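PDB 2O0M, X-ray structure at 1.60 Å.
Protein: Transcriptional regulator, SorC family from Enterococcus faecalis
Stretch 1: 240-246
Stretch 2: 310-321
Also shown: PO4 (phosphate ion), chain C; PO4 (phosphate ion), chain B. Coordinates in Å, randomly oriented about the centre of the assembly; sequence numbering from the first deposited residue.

Stretch 1, residues 240-246: VHSIGRA
Stretch 2 (310-321) KTKAKAIRAYMK

The most unusual feature of this contact is a single lysine that ties a backbone carbonyl to a phosphate ion. Lys312, next to Ala313 in the helical run 313 to 320, extends its side chain (chi1 -80°, m; chi2 to chi4 all t) so that, although its CA-to-CB bond points sideways, the ammonium reaches the other stretch. There Lys312 NZ donates a hydrogen bond to Ile243 O at 2.8 Å. Lys312 NZ gives another to O1 of the chain B phosphate (PO4) at 2.7 Å, and Lys312 NZ makes a weak one to PO4 O2 of the same ion at 3.4 Å. Ser242 OG lies 3.1 Å from Lys312 NZ. A long aliphatic chain ending in a positive charge suits this place, since it can span the gap to the carbonyl and also meet the anion, which probably came from the crystallisation liquor.

The first stretch is extended. Val240 and His241 are strand (phi/psi -128/132 and -154/162), Ser242 (-101/-175) and Ile243 (-126/126) continue without a tight turn, and Gly244 and Arg245 (-97/154 and -80/120) are strand again. Arg245 is the N-cap residue of a helix that Ala246 enters at -55/-56. In the second stretch, residues 313 to 320 are helical, with phi/psi from about -55/-46 to -73/-45 through Tyr319 and -66/-18 at Met320. Bonds such as Ile316 N to Lys312 O (2.8 Å) and Tyr319 N to Ala315 O (3.0 Å) set the i to i-4 pattern. The register runs in opposite senses: Arg245 CA is 5.6 Å from Ala315 CA, Ile243 CA is 6.4 Å from Ile316 CA, and His241 meets Tyr319 farther along the helix. Together the stretches bury 468 Å².

Ile243 is the apolar centre of the contact, with 118 Å² covered. Its CB points toward the helix, and chi1 -61° (m) with chi2 160° (t) places Ile243 CD1 3.7 Å from Tyr319 CD2, 4.2 Å from Ile316 CG1 and 4.2 Å from the selenium, SE, of selenomethionine Met320. Ile243 CG2 lies 4.1 Å from Ala315 CB. A branched aliphatic side chain can thus touch several helix residues at once, while the small Ala315 allows close backbone approach: Ala315 CB is only 3.5 Å from Gly244 O. Gly244 has no side chain, and an ideal CB there would point away from the helix.

At the Tyr319 end, both aromatic side chains start toward the opposing stretch. His241 (chi1 70°, p; chi2 -76°) turns its edge to the face of Tyr319 (chi1 168°, t; chi2 76°) in an offset edge-to-face pair, with centroids 5.4 Å apart, planes at 75° and His241 NE2 3.7 Å from Tyr319 CE2. In such pairs the electropositive rim of one ring generally meets the pi cloud of the other, so two flat aromatics suit this buried site.

At the exposed end, Arg245 (m, t, p, then chi4 -103°) starts sideways but brings its tip nearer. Arg245 NE makes a weak hydrogen bond to Thr311 O at 3.2 Å, bent to 123°, while Arg245 CD passes 4.1 Å from Lys312 CG, so the arginine combines polar and aliphatic contact.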

# COMPACT_ATOMS: atom_id res chain seq x y z
N VAL A 240 -1.17 2.53 4.55
CA VAL A 240 0.08 1.81 4.31
C VAL A 240 -0.08 0.98 3.04
O VAL A 240 -1.08 0.28 2.86
CB VAL A 240 0.52 0.91 5.49
CG1 VAL A 240 1.89 0.37 5.22
CG2 VAL A 240 0.48 1.67 6.79
N HIS A 241 0.92 1.07 2.15
CA HIS A 241 0.84 0.39 0.88
C HIS A 241 2.22 0.08 0.34
O HIS A 241 3.21 0.67 0.78
CB HIS A 241 0.07 1.26 -0.11
CG HIS A 241 0.80 2.51 -0.53
ND1 HIS A 241 0.93 3.62 0.28
CD2 HIS A 241 1.42 2.81 -1.69
CE1 HIS A 241 1.62 4.54 -0.36
NE2 HIS A 241 1.91 4.09 -1.57
N SER A 242 2.29 -0.84 -0.62
CA SER A 242 3.49 -0.99 -1.44
C SER A 242 3.26 -0.31 -2.79
O SER A 242 2.25 0.38 -3.02
CB SER A 242 3.90 -2.47 -1.57
OG SER A 242 5.21 -2.60 -2.12
N ILE A 243 4.25 -0.46 -3.65
CA ILE A 243 4.22 0.04 -5.02
C ILE A 243 4.51 -1.16 -5.89
O ILE A 243 5.53 -1.84 -5.70
CB ILE A 243 5.27 1.14 -5.23
CG1 ILE A 243 4.99 2.33 -4.29
CG2 ILE A 243 5.30 1.62 -6.67
CD1 ILE A 243 6.20 3.22 -4.08
N GLY A 244 3.63 -1.41 -6.85
CA GLY A 244 3.77 -2.58 -7.71
C GLY A 244 4.44 -2.24 -9.03
O GLY A 244 4.40 -1.10 -9.49
N ARG A 245 5.08 -3.26 -9.61
CA ARG A 245 5.58 -3.19 -10.97
C ARG A 245 4.36 -3.46 -11.86
O ARG A 245 3.71 -4.51 -11.75
CB ARG A 245 6.72 -4.21 -11.15
CG ARG A 245 7.93 -3.88 -10.26
CD ARG A 245 9.02 -4.95 -10.22
NE ARG A 245 9.62 -5.12 -11.54
CZ ARG A 245 9.37 -6.13 -12.37
NH1 ARG A 245 8.52 -7.10 -12.03
NH2 ARG A 245 9.96 -6.18 -13.55
N ALA A 246 4.02 -2.49 -12.72
CA ALA A 246 2.69 -2.41 -13.35
C ALA A 246 2.25 -3.66 -14.10
O ALA A 246 1.18 -4.19 -13.84
CB ALA A 246 2.62 -1.21 -14.26
N LYS A 310 16.16 -3.66 -5.99
CA LYS A 310 16.57 -3.00 -7.21
C LYS A 310 15.49 -3.13 -8.30
O LYS A 310 15.29 -2.22 -9.11
CB LYS A 310 17.91 -3.57 -7.70
CG LYS A 310 18.41 -2.91 -8.97
CD LYS A 310 18.04 -3.68 -10.22
CE LYS A 310 18.32 -2.84 -11.44
NZ LYS A 310 17.96 -3.48 -12.72
N THR A 311 14.76 -4.24 -8.28
CA THR A 311 13.75 -4.50 -9.31
C THR A 311 12.61 -3.49 -9.29
O THR A 311 11.90 -3.33 -10.28
CB THR A 311 13.14 -5.92 -9.17
OG1 THR A 311 12.52 -6.07 -7.89
CG2 THR A 311 14.21 -7.00 -9.38
N LYS A 312 12.43 -2.82 -8.16
CA LYS A 312 11.33 -1.85 -7.98
C LYS A 312 11.75 -0.39 -8.15
O LYS A 312 10.91 0.51 -8.03
CB LYS A 312 10.65 -2.06 -6.62
CG LYS A 312 9.66 -3.22 -6.61
CD LYS A 312 8.65 -3.10 -5.47
CE LYS A 312 7.69 -4.28 -5.45
NZ LYS A 312 6.63 -4.10 -4.44
N ALA A 313 13.02 -0.14 -8.45
CA ALA A 313 13.51 1.23 -8.56
C ALA A 313 12.68 2.07 -9.54
O ALA A 313 12.32 3.20 -9.25
CB ALA A 313 14.97 1.24 -8.96
N LYS A 314 12.39 1.51 -10.71
CA LYS A 314 11.63 2.25 -11.72
C LYS A 314 10.20 2.52 -11.26
O LYS A 314 9.69 3.64 -11.41
CB LYS A 314 11.61 1.48 -13.04
CG LYS A 314 12.95 1.45 -13.75
CD LYS A 314 12.92 0.50 -14.93
CE LYS A 314 14.00 0.82 -15.95
NZ LYS A 314 15.35 0.99 -15.35
N ALA A 315 9.56 1.51 -10.67
CA ALA A 315 8.18 1.66 -10.20
C ALA A 315 8.11 2.69 -9.07
O ALA A 315 7.20 3.52 -9.02
CB ALA A 315 7.64 0.33 -9.72
N ILE A 316 9.07 2.62 -8.15
CA ILE A 316 9.15 3.57 -7.04
C ILE A 316 9.27 5.01 -7.56
O ILE A 316 8.52 5.90 -7.15
CB ILE A 316 10.32 3.24 -6.08
CG1 ILE A 316 10.02 1.93 -5.33
CG2 ILE A 316 10.54 4.36 -5.09
CD1 ILE A 316 11.27 1.31 -4.69
N ARG A 317 10.18 5.23 -8.49
CA ARG A 317 10.35 6.55 -9.09
C ARG A 317 9.05 7.07 -9.73
O ARG A 317 8.69 8.23 -9.56
CB ARG A 317 11.45 6.52 -10.15
CG ARG A 317 12.85 6.45 -9.58
CD ARG A 317 13.84 6.04 -10.64
NE ARG A 317 13.76 6.89 -11.82
CZ ARG A 317 13.94 6.47 -13.07
NH1 ARG A 317 14.24 5.20 -13.33
NH2 ARG A 317 13.84 7.33 -14.08
N ALA A 318 8.35 6.20 -10.44
CA ALA A 318 7.17 6.62 -11.19
C ALA A 318 6.01 6.97 -10.27
O ALA A 318 5.31 7.97 -10.49
CB ALA A 318 6.77 5.55 -12.18
N TYR A 319 5.80 6.16 -9.24
CA TYR A 319 4.72 6.44 -8.30
C TYR A 319 5.08 7.64 -7.42
O TYR A 319 4.25 8.50 -7.17
CB TYR A 319 4.36 5.24 -7.40
CG TYR A 319 3.45 5.71 -6.30
CD1 TYR A 319 2.10 5.96 -6.55
CD2 TYR A 319 3.95 6.01 -5.04
CE1 TYR A 319 1.26 6.46 -5.56
CE2 TYR A 319 3.12 6.51 -4.04
CZ TYR A 319 1.78 6.73 -4.29
OH TYR A 319 0.97 7.23 -3.29
N MSE A 320 6.30 7.67 -6.91
CA MSE A 320 6.64 8.64 -5.87
C MSE A 320 6.61 10.08 -6.39
O MSE A 320 6.52 11.02 -5.58
CB MSE A 320 7.99 8.29 -5.21
CG MSE A 320 7.94 7.02 -4.37
SE MSE A 320 6.82 7.13 -2.79
CE MSE A 320 7.61 8.72 -2.06
N LYS A 321 6.66 10.26 -7.71
CA LYS A 321 6.64 11.59 -8.34
C LYS A 321 5.50 12.46 -7.85
O LYS A 321 5.70 13.65 -7.57
CB LYS A 321 6.55 11.47 -9.87
CG LYS A 321 7.88 11.35 -10.53
CD LYS A 321 7.77 11.35 -12.04
CE LYS A 321 9.12 11.56 -12.68
NZ LYS A 321 9.09 11.39 -14.16
P PO4 C . 12.61 10.28 -12.17
O1 PO4 C . 12.73 10.09 -13.67
O2 PO4 C . 13.95 10.35 -11.49
O3 PO4 C . 11.85 11.55 -11.91
O4 PO4 C . 11.84 9.13 -11.60
P PO4 B . 4.15 -6.70 -4.47
O1 PO4 B . 4.97 -5.98 -5.48
O2 PO4 B . 4.61 -6.45 -3.09
O3 PO4 B . 2.71 -6.38 -4.68
O4 PO4 B . 4.24 -8.17 -4.75